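Local coordinates for envelope glycoprotein (Thogoto virus, PDB 5XEA) that drives fusion of the viral and host membranes and probably also attaches the virion to its host-cell receptor, at the interface of chains A and B. Sequence-based numbering; all coordinates share one arbitrary frame. Chains: chain A/B, Envelope glycoprotein.

Contact 1: the interface of chains A and B. Residues chain A 307, 310-311; chain B 16, 18, 309.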
ATOM      1  N   ASP A 307     -27.176  10.486  18.906  1.00 38.07           N
ATOM      2  CA  ASP A 307     -28.242   9.689  19.503  1.00 40.79           C
ATOM      3  C   ASP A 307     -28.685  10.274  20.837  1.00 41.45           C
ATOM      4  O   ASP A 307     -29.879  10.276  21.154  1.00 42.23           O
ATOM      5  CB  ASP A 307     -27.790   8.242  19.688  1.00 39.88           C
ATOM      6  CG  ASP A 307     -28.515   7.272  18.760  1.00 49.71           C
ATOM      7  OD1 ASP A 307     -29.655   7.567  18.320  1.00 46.00           O
ATOM      8  OD2 ASP A 307     -27.936   6.195  18.476  1.00 48.35           O
ATOM      9  N   PHE A 310     -31.108  13.192  20.239  1.00 32.83           N
ATOM     10  CA  PHE A 310     -32.458  12.733  19.945  1.00 37.67           C
ATOM     11  C   PHE A 310     -33.122  12.167  21.187  1.00 35.94           C
ATOM     12  O   PHE A 310     -34.332  12.320  21.368  1.00 37.35           O
ATOM     13  CB  PHE A 310     -32.440  11.694  18.815  1.00 40.08           C
ATOM     14  CG  PHE A 310     -32.238  12.295  17.466  1.00 40.73           C
ATOM     15  CD1 PHE A 310     -33.242  13.052  16.884  1.00 34.71           C
ATOM     16  CD2 PHE A 310     -31.030  12.146  16.796  1.00 42.93           C
ATOM     17  CE1 PHE A 310     -33.054  13.640  15.653  1.00 42.52           C
ATOM     18  CE2 PHE A 310     -30.838  12.717  15.543  1.00 41.94           C
ATOM     19  CZ  PHE A 310     -31.833  13.467  14.972  1.00 46.28           C
ATOM     20  N   ARG A 311     -32.352  11.509  22.049  1.00 36.38           N
ATOM     21  CA  ARG A 311     -32.889  11.115  23.346  1.00 36.58           C
ATOM     22  C   ARG A 311     -33.371  12.341  24.122  1.00 42.07           C
ATOM     23  O   ARG A 311     -34.517  12.391  24.582  1.00 35.19           O
ATOM     24  CB  ARG A 311     -31.828  10.352  24.140  1.00 37.71           C
ATOM     25  CG  ARG A 311     -32.232   9.991  25.563  1.00 37.66           C
ATOM     26  CD  ARG A 311     -31.005   9.720  26.440  1.00 46.11           C
ATOM     27  NE  ARG A 311     -30.007  10.786  26.336  1.00 47.24           N
ATOM     28  CZ  ARG A 311     -30.137  12.004  26.867  1.00 41.83           C
ATOM     29  NH1 ARG A 311     -31.237  12.339  27.549  1.00 40.31           N
ATOM     30  NH2 ARG A 311     -29.170  12.907  26.697  1.00 37.73           N
TER
ATOM     31  N   TYR B  16     -37.459   8.231  23.612  1.00 43.54           N
ATOM     32  CA  TYR B  16     -36.453   7.502  22.843  1.00 49.78           C
ATOM     33  C   TYR B  16     -35.238   7.198  23.717  1.00 51.25           C
ATOM     34  O   TYR B  16     -34.666   8.099  24.336  1.00 47.01           O
ATOM     35  CB  TYR B  16     -36.031   8.292  21.614  1.00 40.27           C
ATOM     36  CG  TYR B  16     -34.903   7.632  20.868  1.00 40.26           C
ATOM     37  CD1 TYR B  16     -35.063   6.378  20.296  1.00 46.45           C
ATOM     38  CD2 TYR B  16     -33.676   8.267  20.733  1.00 41.78           C
ATOM     39  CE1 TYR B  16     -34.019   5.764  19.598  1.00 43.59           C
ATOM     40  CE2 TYR B  16     -32.628   7.664  20.023  1.00 46.20           C
ATOM     41  CZ  TYR B  16     -32.815   6.417  19.467  1.00 49.56           C
ATOM     42  OH  TYR B  16     -31.775   5.823  18.782  1.00 61.90           O
ATOM     43  N   PRO B  18     -31.753   5.283  23.290  1.00 46.43           N
ATOM     44  CA  PRO B  18     -30.773   4.543  22.492  1.00 57.05           C
ATOM     45  C   PRO B  18     -29.899   3.650  23.356  1.00 58.37           C
ATOM     46  O   PRO B  18     -29.605   3.955  24.515  1.00 52.76           O
ATOM     47  CB  PRO B  18     -29.943   5.649  21.825  1.00 50.51           C
ATOM     48  CG  PRO B  18     -30.080   6.820  22.730  1.00 45.80           C
ATOM     49  CD  PRO B  18     -31.458   6.728  23.336  1.00 50.43           C
ATOM     50  N   ARG B 309     -35.151  11.152  10.891  1.00 40.62           N
ATOM     51  CA  ARG B 309     -35.539  11.629  12.213  1.00 49.05           C
ATOM     52  C   ARG B 309     -35.910  13.105  12.173  1.00 42.97           C
ATOM     53  O   ARG B 309     -36.872  13.523  12.827  1.00 40.16           O
ATOM     54  CB  ARG B 309     -34.421  11.368  13.223  1.00 45.46           C
ATOM     55  CG  ARG B 309     -34.183   9.882  13.460  1.00 34.96           C
ATOM     56  CD  ARG B 309     -33.072   9.662  14.446  1.00 39.99           C
ATOM     57  NE  ARG B 309     -32.868   8.242  14.703  1.00 41.34           N
ATOM     58  CZ  ARG B 309     -32.029   7.764  15.611  1.00 43.44           C
ATOM     59  NH1 ARG B 309     -31.313   8.597  16.362  1.00 41.60           N
ATOM     60  NH2 ARG B 309     -31.909   6.457  15.777  1.00 44.34           N
TER
HETATM   61  O   HOH W   1     -29.724   4.369  17.468  1.00 53.18           O
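Two copies of a trimeric class III fusogen of the gp64 family meet here, where the long helix 282-327 of chain A is approached by the same helix of chain B and by an extended N-terminal segment of chain B; the patch ties both elements to one face of the A helix. A:Asp307 is the polar centre. Its OD1 accepts from two donors of chain B, which come from opposite faces of the carboxylate plane. NH1 of B:Arg309 meets OD1 at 2.8 Å, almost head-on to the C-O bond and in the guanidinium's own plane, in a nearly straight hydrogen bond (176° at the hydrogen) that is also a salt bridge. The phenol OH of B:Tyr16, carried to the carboxylate by its long ring and also 2.8 Å from OD1, arrives from above, 46° out of the carboxylate plane. An aspartate suits the place because a short carboxylate can gather both donors close to the helix, and its charge would be offset by the arginine. B:Arg309 is long enough to serve twice. Extended from CG to NE, it carries CD over the face of the A:Phe310 ring, 3.8 Å from the centroid, while the guanidinium stands almost perpendicular to that ring. With CG anti to its carbonyl carbon (chi1 -76°), A:Phe310 offers this face to the aliphatic chain. B:Pro18, a rigid apolar surface, packs its CD on CB of A:Arg311 at 3.7 Å, and also lies over the rim of the B:Tyr16 ring, which may help to keep that ring edge-on to the helix. Water 1 joins the other carboxylate oxygen to the phenol, 2.7 Å from OD2 of A:Asp307 and 2.8 Å from OH of B:Tyr16.

Contact 2: the interface of chains A and B. Residues chain A 328, 331, 334-335; chain B 319-320, 322-323.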
ATOM      1  N   ASP A 328     -55.501  20.465  24.734  1.00 56.38           N
ATOM      2  CA  ASP A 328     -56.001  20.026  23.423  1.00 53.01           C
ATOM      3  C   ASP A 328     -56.105  18.502  23.416  1.00 59.25           C
ATOM      4  O   ASP A 328     -55.133  17.801  23.109  1.00 52.37           O
ATOM      5  CB  ASP A 328     -55.077  20.518  22.299  1.00 50.71           C
ATOM      6  CG  ASP A 328     -55.453  19.964  20.931  1.00 58.79           C
ATOM      7  OD1 ASP A 328     -56.591  19.482  20.739  1.00 57.79           O
ATOM      8  OD2 ASP A 328     -54.594  20.018  20.027  1.00 66.92           O
ATOM      9  N   LEU A 331     -54.779  16.326  20.418  1.00 46.94           N
ATOM     10  CA  LEU A 331     -53.396  16.406  19.950  1.00 48.49           C
ATOM     11  C   LEU A 331     -52.741  15.034  19.883  1.00 57.35           C
ATOM     12  O   LEU A 331     -52.148  14.672  18.860  1.00 52.09           O
ATOM     13  CB  LEU A 331     -52.591  17.344  20.849  1.00 48.72           C
ATOM     14  CG  LEU A 331     -51.098  17.517  20.551  1.00 49.86           C
ATOM     15  CD1 LEU A 331     -50.887  17.991  19.129  1.00 46.41           C
ATOM     16  CD2 LEU A 331     -50.485  18.503  21.539  1.00 43.70           C
ATOM     17  N   ARG A 334     -53.715  13.266  16.847  1.00 56.91           N
ATOM     18  CA  ARG A 334     -53.067  13.715  15.622  1.00 61.24           C
ATOM     19  C   ARG A 334     -51.638  13.204  15.525  1.00 59.95           C
ATOM     20  O   ARG A 334     -51.156  12.910  14.426  1.00 56.81           O
ATOM     21  CB  ARG A 334     -53.095  15.237  15.543  1.00 58.71           C
ATOM     22  CG  ARG A 334     -54.444  15.799  15.180  1.00 66.00           C
ATOM     23  CD  ARG A 334     -54.272  17.013  14.286  1.00 79.75           C
ATOM     24  NE  ARG A 334     -53.797  18.168  15.035  1.00 88.45           N
ATOM     25  CZ  ARG A 334     -53.130  19.190  14.503  1.00 82.62           C
ATOM     26  NH1 ARG A 334     -52.833  19.195  13.205  1.00 62.61           N
ATOM     27  NH2 ARG A 334     -52.745  20.201  15.279  1.00 78.22           N
ATOM     28  N   LEU A 335     -50.955  13.069  16.661  1.00 56.81           N
ATOM     29  CA  LEU A 335     -49.566  12.634  16.654  1.00 52.96           C
ATOM     30  C   LEU A 335     -49.415  11.153  16.338  1.00 66.94           C
ATOM     31  O   LEU A 335     -48.356  10.739  15.852  1.00 63.82           O
ATOM     32  CB  LEU A 335     -48.932  12.955  18.002  1.00 50.16           C
ATOM     33  CG  LEU A 335     -48.743  14.454  18.205  1.00 49.76           C
ATOM     34  CD1 LEU A 335     -48.433  14.780  19.654  1.00 49.88           C
ATOM     35  CD2 LEU A 335     -47.618  14.898  17.291  1.00 45.64           C
TER
ATOM     36  N   THR B 319     -47.357  19.683  14.109  1.00 44.25           N
ATOM     37  CA  THR B 319     -48.645  19.381  14.734  1.00 49.58           C
ATOM     38  C   THR B 319     -48.759  20.014  16.116  1.00 47.97           C
ATOM     39  O   THR B 319     -49.837  20.483  16.507  1.00 45.72           O
ATOM     40  CB  THR B 319     -48.839  17.870  14.835  1.00 49.13           C
ATOM     41  OG1 THR B 319     -48.691  17.277  13.540  1.00 48.14           O
ATOM     42  CG2 THR B 319     -50.233  17.551  15.374  1.00 46.65           C
ATOM     43  N   VAL B 320     -47.661  20.013  16.872  1.00 39.77           N
ATOM     44  CA  VAL B 320     -47.628  20.653  18.176  1.00 37.61           C
ATOM     45  C   VAL B 320     -47.819  22.155  18.042  1.00 44.88           C
ATOM     46  O   VAL B 320     -48.612  22.770  18.777  1.00 40.67           O
ATOM     47  CB  VAL B 320     -46.311  20.321  18.895  1.00 37.88           C
ATOM     48  CG1 VAL B 320     -46.114  21.259  20.091  1.00 39.21           C
ATOM     49  CG2 VAL B 320     -46.317  18.859  19.329  1.00 38.54           C
ATOM     50  N   SER B 322     -49.194  23.801  15.652  1.00 39.96           N
ATOM     51  CA  SER B 322     -50.555  24.047  15.191  1.00 47.45           C
ATOM     52  C   SER B 322     -51.540  24.107  16.360  1.00 52.16           C
ATOM     53  O   SER B 322     -52.495  24.891  16.347  1.00 47.56           O
ATOM     54  CB  SER B 322     -50.932  22.943  14.205  1.00 46.62           C
ATOM     55  OG  SER B 322     -52.089  23.241  13.471  1.00 65.70           O
ATOM     56  N   SER B 323     -51.321  23.275  17.373  1.00 43.29           N
ATOM     57  CA  SER B 323     -52.199  23.236  18.525  1.00 47.78           C
ATOM     58  C   SER B 323     -51.949  24.419  19.458  1.00 44.41           C
ATOM     59  O   SER B 323     -52.903  25.009  19.977  1.00 49.63           O
ATOM     60  CB  SER B 323     -52.035  21.892  19.232  1.00 44.36           C
ATOM     61  OG  SER B 323     -52.381  21.994  20.588  1.00 58.35           O
TER
HETATM   62  O   HOH W   2     -48.711  14.668  13.593  1.00 55.96           O
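Near the C-terminal end of the long central helix of this gp64-family fusogen, helix 282-327 of chain B packs against the turn that follows the same helix in chain A and against the short helix 331-335. B:Thr319 sits at the middle of the packing. Its methyl CG2 lies over the centre of the A:Arg334 guanidinium, 3.4 Å from CZ, pressed on the flat face; the two side chains lie antiparallel. Bends at chi2 and chi3 fold the arginine chain back and lay its guanidinium across the methyl. Threonine fits because it is small and two-sided: CG2 faces the guanidinium, whereas the hydroxyl OG1 reaches water 2 at 2.6 Å, and that water lies 3.1 Å from the backbone O of A:Arg334. The leucines supply apolar cover. CD1 of A:Leu331 reaches the same methyl CG2 of B:Thr319 at 3.8 Å, and CD2 of A:Leu335 rests 4.0 Å from CB of B:Thr319. At the edge of the guanidinium, in its plane, lies CB of B:Ser322, whose small side chain is compatible with the flat group lying so near the B helix. One helical turn beyond B:Thr319, the hydroxyl of B:Ser323 stands anti to its backbone N (chi1 155°) and donates to the carboxylate of A:Asp328, with OG 3.0 Å from OD2. The donor meets that oxygen on its anti side, 17° out of the carboxylate plane.

About 21 Å separates the centres of contact 1 and contact 2, and both draw on helix 282-327 of chain B, through B:Arg309 in the first and residues 319 to 323 in the second. On chain A the same helix supplies contact 1, while contact 2 uses the turn and short helix that follow it. The partners therefore meet at successive levels along the helical core: one centred on a salt bridge and braced by the N-terminal segment, then one near the helix end where a threonine methyl packs on a guanidinium. Together they should help to fix the register and angle of neighbouring helices in the trimer.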